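Local coordinates for repressor protein (Enterobacteria phage N15, PDB 2HIN), which binds DNA as a homodimer through a helix-turn-helix motif and acts as a Cro-type transcriptional repressor of the phage, at the interface of chains A and B. Residues are numbered along the deposited sequence; one frame, centred on the assembly and turned at random. Chains: chain A/B, Repressor protein.

Contact 1: the interface of chains A and B. Residues chain A 38-39, 42, 54, 56; chain B 39, 42-43, 46-47.
The ring of A:Phe56, on helix 55-60, lies against the C-terminal end of B helix 38-47, where it meets B:Val46 and B:Arg47. Its CD2 rests on the CG1 methyl of B:Val46 at 3.7 Å, the two side chains running past each other in opposite directions, and its CE2 borders the B:Val46 carbonyl oxygen. B:Arg47 crosses the phenyl group at about a right angle, its CG over the rim of one ring face. A bend at its third torsion (chi3 81°) turns the guanidinium back to the ring, so that CE1 of A:Phe56 sits over the centre of a guanidinium face, 3.6 Å from CZ. The planes are 52° apart, so this is a tilted edge-on-face contact rather than a parallel stack. Toward the two-fold axis, CB of A:Ser42 packs on the CG2 methyl of B:Val46 at 3.8 Å, and also lies 3.8 Å from the carbonyl oxygen of B:Ser42: the short side chain is consistent with close approach of the two helices here. On the far side of the serine, A:Leu39 brings CD1 to within 3.6 Å of CB of B:Asp43, with the carbonyl oxygen of B:Leu39 nearby. At the polar rim A:Ser42 pairs with B:Asp43. The serine hydroxyl points away from its own carbonyl carbon (chi1 -69°) and donates a hydrogen bond across the interface. At 2.7 Å, A:Ser42 OG meets OD1 of B:Asp43 at the anti lone pair, on the side turned away from OD2.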
ATOM      1  N   PRO A  38      -0.071  -1.212  -9.148  1.00 14.90           N
ATOM      2  CA  PRO A  38       0.812  -1.436  -7.988  1.00 14.75           C
ATOM      3  C   PRO A  38       0.499  -0.650  -6.708  1.00 13.79           C
ATOM      4  O   PRO A  38       0.579  -1.226  -5.622  1.00 12.89           O
ATOM      5  CB  PRO A  38       2.216  -1.113  -8.524  1.00 17.06           C
ATOM      6  CG  PRO A  38       2.094  -1.203  -9.992  1.00 20.98           C
ATOM      7  CD  PRO A  38       0.689  -0.828 -10.348  1.00 18.23           C
ATOM      8  N   LEU A  39       0.293   0.649  -6.862  0.50 13.94           N
ATOM      9  CA  LEU A  39       0.017   1.492  -5.738  0.50 13.47           C
ATOM     10  C   LEU A  39      -1.180   0.892  -5.020  0.50 12.56           C
ATOM     11  O   LEU A  39      -1.205   0.750  -3.796  0.50 12.64           O
ATOM     12  CB  LEU A  39      -0.261   2.912  -6.221  0.50 13.47           C
ATOM     13  CG  LEU A  39      -0.667   3.905  -5.145  0.50 14.49           C
ATOM     14  CD1 LEU A  39       0.421   3.999  -4.107  0.50 16.07           C
ATOM     15  CD2 LEU A  39      -0.955   5.285  -5.716  0.50 15.26           C
ATOM     16  N   SER A  42      -0.556  -2.402  -2.974  1.00  9.20           N
ATOM     17  CA  SER A  42      -0.033  -2.113  -1.640  1.00  9.36           C
ATOM     18  C   SER A  42      -1.141  -1.839  -0.657  1.00  9.23           C
ATOM     19  O   SER A  42      -1.118  -2.308   0.482  1.00  9.57           O
ATOM     20  CB  SER A  42       0.936  -0.921  -1.653  1.00  9.86           C
ATOM     21  OG  SER A  42       2.118  -1.274  -2.332  1.00 11.08           O
ATOM     22  N   SER A  54       0.897  -8.064  -2.257  1.00 11.07           N
ATOM     23  CA  SER A  54       1.248  -7.428  -3.498  1.00 11.14           C
ATOM     24  C   SER A  54       2.279  -8.264  -4.242  1.00 11.02           C
ATOM     25  O   SER A  54       3.028  -9.045  -3.645  1.00 11.27           O
ATOM     26  CB  SER A  54       1.807  -6.038  -3.246  1.00 11.03           C
ATOM     27  OG  SER A  54       3.063  -6.103  -2.571  1.00 10.54           O
ATOM     28  N   PHE A  56       4.936  -7.037  -5.354  1.00 11.84           N
ATOM     29  CA  PHE A  56       6.189  -6.557  -4.771  1.00 11.79           C
ATOM     30  C   PHE A  56       6.618  -7.464  -3.599  1.00 10.81           C
ATOM     31  O   PHE A  56       7.743  -7.961  -3.539  1.00 12.03           O
ATOM     32  CB  PHE A  56       5.996  -5.124  -4.283  1.00 12.27           C
ATOM     33  CG  PHE A  56       7.196  -4.549  -3.554  1.00 12.23           C
ATOM     34  CD1 PHE A  56       8.137  -3.790  -4.231  1.00 13.74           C
ATOM     35  CD2 PHE A  56       7.379  -4.781  -2.208  1.00 12.89           C
ATOM     36  CE1 PHE A  56       9.222  -3.263  -3.567  1.00 13.80           C
ATOM     37  CE2 PHE A  56       8.478  -4.249  -1.541  1.00 13.53           C
ATOM     38  CZ  PHE A  56       9.409  -3.507  -2.254  1.00 13.75           C
TER
ATOM     39  N   LEU B  39      -3.284   6.165   0.318  0.50 13.48           N
ATOM     40  CA  LEU B  39      -2.792   5.085  -0.544  0.50 12.86           C
ATOM     41  C   LEU B  39      -1.296   5.097  -0.492  0.50 11.61           C
ATOM     42  O   LEU B  39      -0.650   4.048  -0.459  0.50 12.21           O
ATOM     43  CB  LEU B  39      -3.224   5.249  -2.003  0.50 13.56           C
ATOM     44  CG  LEU B  39      -4.719   5.142  -2.278  0.50 14.57           C
ATOM     45  CD1 LEU B  39      -5.026   5.197  -3.782  0.50 15.00           C
ATOM     46  CD2 LEU B  39      -5.283   3.874  -1.687  0.50 15.30           C
ATOM     47  N   SER B  42       0.129   3.337   2.493  1.00  8.58           N
ATOM     48  CA  SER B  42       0.158   1.889   2.283  1.00  9.21           C
ATOM     49  C   SER B  42       1.347   1.470   1.442  1.00  8.98           C
ATOM     50  O   SER B  42       1.979   0.472   1.717  1.00  9.32           O
ATOM     51  CB  SER B  42      -1.117   1.354   1.654  1.00 10.09           C
ATOM     52  OG  SER B  42      -2.196   1.513   2.544  1.00 11.17           O
ATOM     53  N   ASP B  43       1.645   2.230   0.399  1.00  9.44           N
ATOM     54  CA  ASP B  43       2.762   1.885  -0.455  1.00 10.09           C
ATOM     55  C   ASP B  43       4.074   2.019   0.308  1.00  9.36           C
ATOM     56  O   ASP B  43       4.967   1.197   0.107  1.00 10.12           O
ATOM     57  CB  ASP B  43       2.785   2.760  -1.694  1.00 10.69           C
ATOM     58  CG  ASP B  43       3.616   2.152  -2.799  1.00 12.40           C
ATOM     59  OD1 ASP B  43       3.407   0.978  -3.166  1.00 13.74           O
ATOM     60  OD2 ASP B  43       4.513   2.843  -3.305  1.00 14.74           O
ATOM     61  N   VAL B  46       4.402  -1.078   2.530  1.00  8.49           N
ATOM     62  CA  VAL B  46       4.788  -2.263   1.808  1.00  9.43           C
ATOM     63  C   VAL B  46       6.239  -2.151   1.322  1.00  9.63           C
ATOM     64  O   VAL B  46       7.010  -3.104   1.436  1.00 10.25           O
ATOM     65  CB  VAL B  46       3.800  -2.513   0.626  1.00 10.09           C
ATOM     66  CG1 VAL B  46       4.355  -3.547  -0.376  1.00 11.90           C
ATOM     67  CG2 VAL B  46       2.458  -2.933   1.204  1.00 11.46           C
ATOM     68  N   ARG B  47       6.635  -1.004   0.761  1.00 10.21           N
ATOM     69  CA  ARG B  47       7.967  -0.882   0.186  1.00 11.19           C
ATOM     70  C   ARG B  47       9.069  -0.911   1.236  1.00 11.05           C
ATOM     71  O   ARG B  47      10.204  -1.214   0.895  1.00 13.85           O
ATOM     72  CB  ARG B  47       8.060   0.336  -0.718  1.00 13.10           C
ATOM     73  CG  ARG B  47       7.245   0.087  -1.985  1.00 17.60           C
ATOM     74  CD  ARG B  47       7.456   1.081  -3.076  1.00 19.83           C
ATOM     75  NE  ARG B  47       8.656   0.796  -3.844  1.00 25.86           N
ATOM     76  CZ  ARG B  47       8.721   0.003  -4.918  1.00 25.87           C
ATOM     77  NH1 ARG B  47       7.648  -0.611  -5.420  1.00 27.79           N
ATOM     78  NH2 ARG B  47       9.890  -0.171  -5.499  1.00 29.52           N
TER

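Contact 2: the interface of chains A and B. Residues chain A 42-43, 46-47; chain B 38-39, 42, 45, 54.
Helix 38-47 of chain A crosses its counterpart steeply, with CA of A:Asp43 only 5.0 Å from CA of B:Ser42, and CB of B:Ser42 packs 3.5 Å from CA of A:Asp43. From this close crossing the carboxylate of A:Asp43 reaches back to B:Ser42, CG standing opposite the backbone N (chi1 -164°). Its OD1 takes two bonds: OG of B:Ser42 donates to the anti lone pair at 2.7 Å, and NE of A:Arg47 arrives on the syn side at 2.9 Å, 24° out of the carboxylate plane. This second contact is a salt bridge within chain A; the arginine, extended from CG to NE, probably steadies the acceptor and may favour its charged form. The terminal NH2 of A:Arg47 continues across the interface through water 1, 3.1 Å away, which also contacts OG of B:Ser42 and the carbonyl oxygen of B:Pro38. Beside the carboxylate, the CD2 methyl of B:Leu39 lies 3.4 Å from CG of A:Asp43, the side chains crossing at about a right angle. On the other flank A:Val46 faces B:Glu45 from the opposite direction, its CG2 3.6 Å from the carboxylate carbon CD, while its CG1 touches OG of B:Ser54. That glutamate is fixed by its own chain: OE1 accepts from B:Ser54 OG nearly along the C-O bond and from B:Ser54 N well above the carboxylate plane. The site thus adds to the dimer a water-bridged polar rim and a valine packed on a glutamate that its own chain holds in place, helping to set how the two DNA-binding subunits are paired.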
ATOM      1  N   SER A  42      -0.556  -2.402  -2.974  1.00  9.20           N
ATOM      2  CA  SER A  42      -0.033  -2.113  -1.640  1.00  9.36           C
ATOM      3  C   SER A  42      -1.141  -1.839  -0.657  1.00  9.23           C
ATOM      4  O   SER A  42      -1.118  -2.308   0.482  1.00  9.57           O
ATOM      5  CB  SER A  42       0.936  -0.921  -1.653  1.00  9.86           C
ATOM      6  OG  SER A  42       2.118  -1.274  -2.332  1.00 11.08           O
ATOM      7  N   ASP A  43      -2.110  -1.052  -1.087  1.00  9.32           N
ATOM      8  CA  ASP A  43      -3.236  -0.712  -0.219  1.00  9.96           C
ATOM      9  C   ASP A  43      -4.061  -1.962   0.133  1.00  9.72           C
ATOM     10  O   ASP A  43      -4.521  -2.091   1.264  1.00 10.51           O
ATOM     11  CB  ASP A  43      -4.079   0.390  -0.827  1.00 10.84           C
ATOM     12  CG  ASP A  43      -5.003   1.020   0.179  1.00 11.45           C
ATOM     13  OD1 ASP A  43      -4.539   1.471   1.262  1.00 13.42           O
ATOM     14  OD2 ASP A  43      -6.225   1.100  -0.083  1.00 13.96           O
ATOM     15  N   VAL A  46      -2.189  -3.965   2.780  1.00  8.92           N
ATOM     16  CA  VAL A  46      -2.342  -3.345   4.099  1.00  9.66           C
ATOM     17  C   VAL A  46      -3.771  -3.554   4.609  1.00  9.18           C
ATOM     18  O   VAL A  46      -3.964  -3.924   5.774  1.00 10.34           O
ATOM     19  CB  VAL A  46      -1.973  -1.837   4.016  1.00 10.22           C
ATOM     20  CG1 VAL A  46      -2.430  -1.072   5.278  1.00 11.99           C
ATOM     21  CG2 VAL A  46      -0.459  -1.702   3.803  1.00 10.94           C
ATOM     22  N   ARG A  47      -4.767  -3.309   3.778  1.00  9.60           N
ATOM     23  CA  ARG A  47      -6.138  -3.294   4.245  1.00 11.11           C
ATOM     24  C   ARG A  47      -6.744  -4.676   4.441  1.00 10.72           C
ATOM     25  O   ARG A  47      -7.815  -4.770   5.020  1.00 13.68           O
ATOM     26  CB  ARG A  47      -6.965  -2.352   3.383  1.00 13.17           C
ATOM     27  CG  ARG A  47      -6.454  -0.907   3.564  1.00 14.08           C
ATOM     28  CD  ARG A  47      -7.320   0.180   2.993  1.00 16.42           C
ATOM     29  NE  ARG A  47      -6.667   1.477   3.195  1.00 16.00           N
ATOM     30  CZ  ARG A  47      -7.183   2.531   3.819  1.00 16.42           C
ATOM     31  NH1 ARG A  47      -8.426   2.533   4.256  1.00 16.63           N
ATOM     32  NH2 ARG A  47      -6.439   3.604   3.976  1.00 18.21           N
TER
ATOM     33  N   PRO B  38      -3.432   8.596   2.105  1.00 14.89           N
ATOM     34  CA  PRO B  38      -3.589   7.205   2.551  1.00 14.18           C
ATOM     35  C   PRO B  38      -3.024   6.113   1.632  1.00 13.13           C
ATOM     36  O   PRO B  38      -2.413   5.165   2.125  1.00 12.47           O
ATOM     37  CB  PRO B  38      -5.103   7.040   2.722  1.00 17.26           C
ATOM     38  CG  PRO B  38      -5.724   8.210   2.083  1.00 19.88           C
ATOM     39  CD  PRO B  38      -4.726   9.302   2.044  1.00 16.50           C
ATOM     40  N   LEU B  39      -3.284   6.165   0.318  0.50 13.48           N
ATOM     41  CA  LEU B  39      -2.792   5.085  -0.544  0.50 12.86           C
ATOM     42  C   LEU B  39      -1.296   5.097  -0.492  0.50 11.61           C
ATOM     43  O   LEU B  39      -0.650   4.048  -0.459  0.50 12.21           O
ATOM     44  CB  LEU B  39      -3.224   5.249  -2.003  0.50 13.56           C
ATOM     45  CG  LEU B  39      -4.719   5.142  -2.278  0.50 14.57           C
ATOM     46  CD1 LEU B  39      -5.026   5.197  -3.782  0.50 15.00           C
ATOM     47  CD2 LEU B  39      -5.283   3.874  -1.687  0.50 15.30           C
ATOM     48  N   SER B  42       0.129   3.337   2.493  1.00  8.58           N
ATOM     49  CA  SER B  42       0.158   1.889   2.283  1.00  9.21           C
ATOM     50  C   SER B  42       1.347   1.470   1.442  1.00  8.98           C
ATOM     51  O   SER B  42       1.979   0.472   1.717  1.00  9.32           O
ATOM     52  CB  SER B  42      -1.117   1.354   1.654  1.00 10.09           C
ATOM     53  OG  SER B  42      -2.196   1.513   2.544  1.00 11.17           O
ATOM     54  N   GLU B  45       4.440   1.577   3.547  1.00  8.66           N
ATOM     55  CA  GLU B  45       4.433   0.435   4.453  1.00  8.85           C
ATOM     56  C   GLU B  45       4.913  -0.830   3.726  1.00  8.61           C
ATOM     57  O   GLU B  45       5.773  -1.549   4.222  1.00  9.49           O
ATOM     58  CB  GLU B  45       3.037   0.271   5.010  1.00  8.94           C
ATOM     59  CG  GLU B  45       2.848  -0.889   5.961  1.00  8.89           C
ATOM     60  CD  GLU B  45       1.496  -0.865   6.657  1.00  9.57           C
ATOM     61  OE1 GLU B  45       0.854   0.206   6.660  1.00 10.23           O
ATOM     62  OE2 GLU B  45       1.097  -1.913   7.241  1.00 11.06           O
ATOM     63  N   SER B  54       1.296   2.477   8.146  1.00  9.45           N
ATOM     64  CA  SER B  54       0.219   3.390   7.855  1.00  9.80           C
ATOM     65  C   SER B  54      -0.623   3.646   9.093  1.00  9.75           C
ATOM     66  O   SER B  54      -0.632   2.863  10.036  1.00 10.05           O
ATOM     67  CB  SER B  54      -0.667   2.822   6.749  1.00 10.02           C
ATOM     68  OG  SER B  54      -1.360   1.644   7.216  1.00  9.43           O
TER
HETATM   69  O   HOH W   1      -3.369   3.560   4.146  1.00 13.44           O

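Contact 1 and contact 2 are the two sides of one two-fold interface, their C-alpha centres about 6 Å apart. They share A:Ser42, B:Leu39 and B:Ser42, and both are built on the crossing of the two 38-47 helices. The serine-aspartate bond therefore occurs twice, once in each direction. The symmetry is imperfect at the arginines: in contact 1 B:Arg47 bends toward A:Phe56, whereas in contact 2 A:Arg47 stays extended and pairs with its own aspartate. Together the contacts join two Cro subunits mainly through helix 38-47, which would help fix the relative placement of their helix-turn-helix motifs.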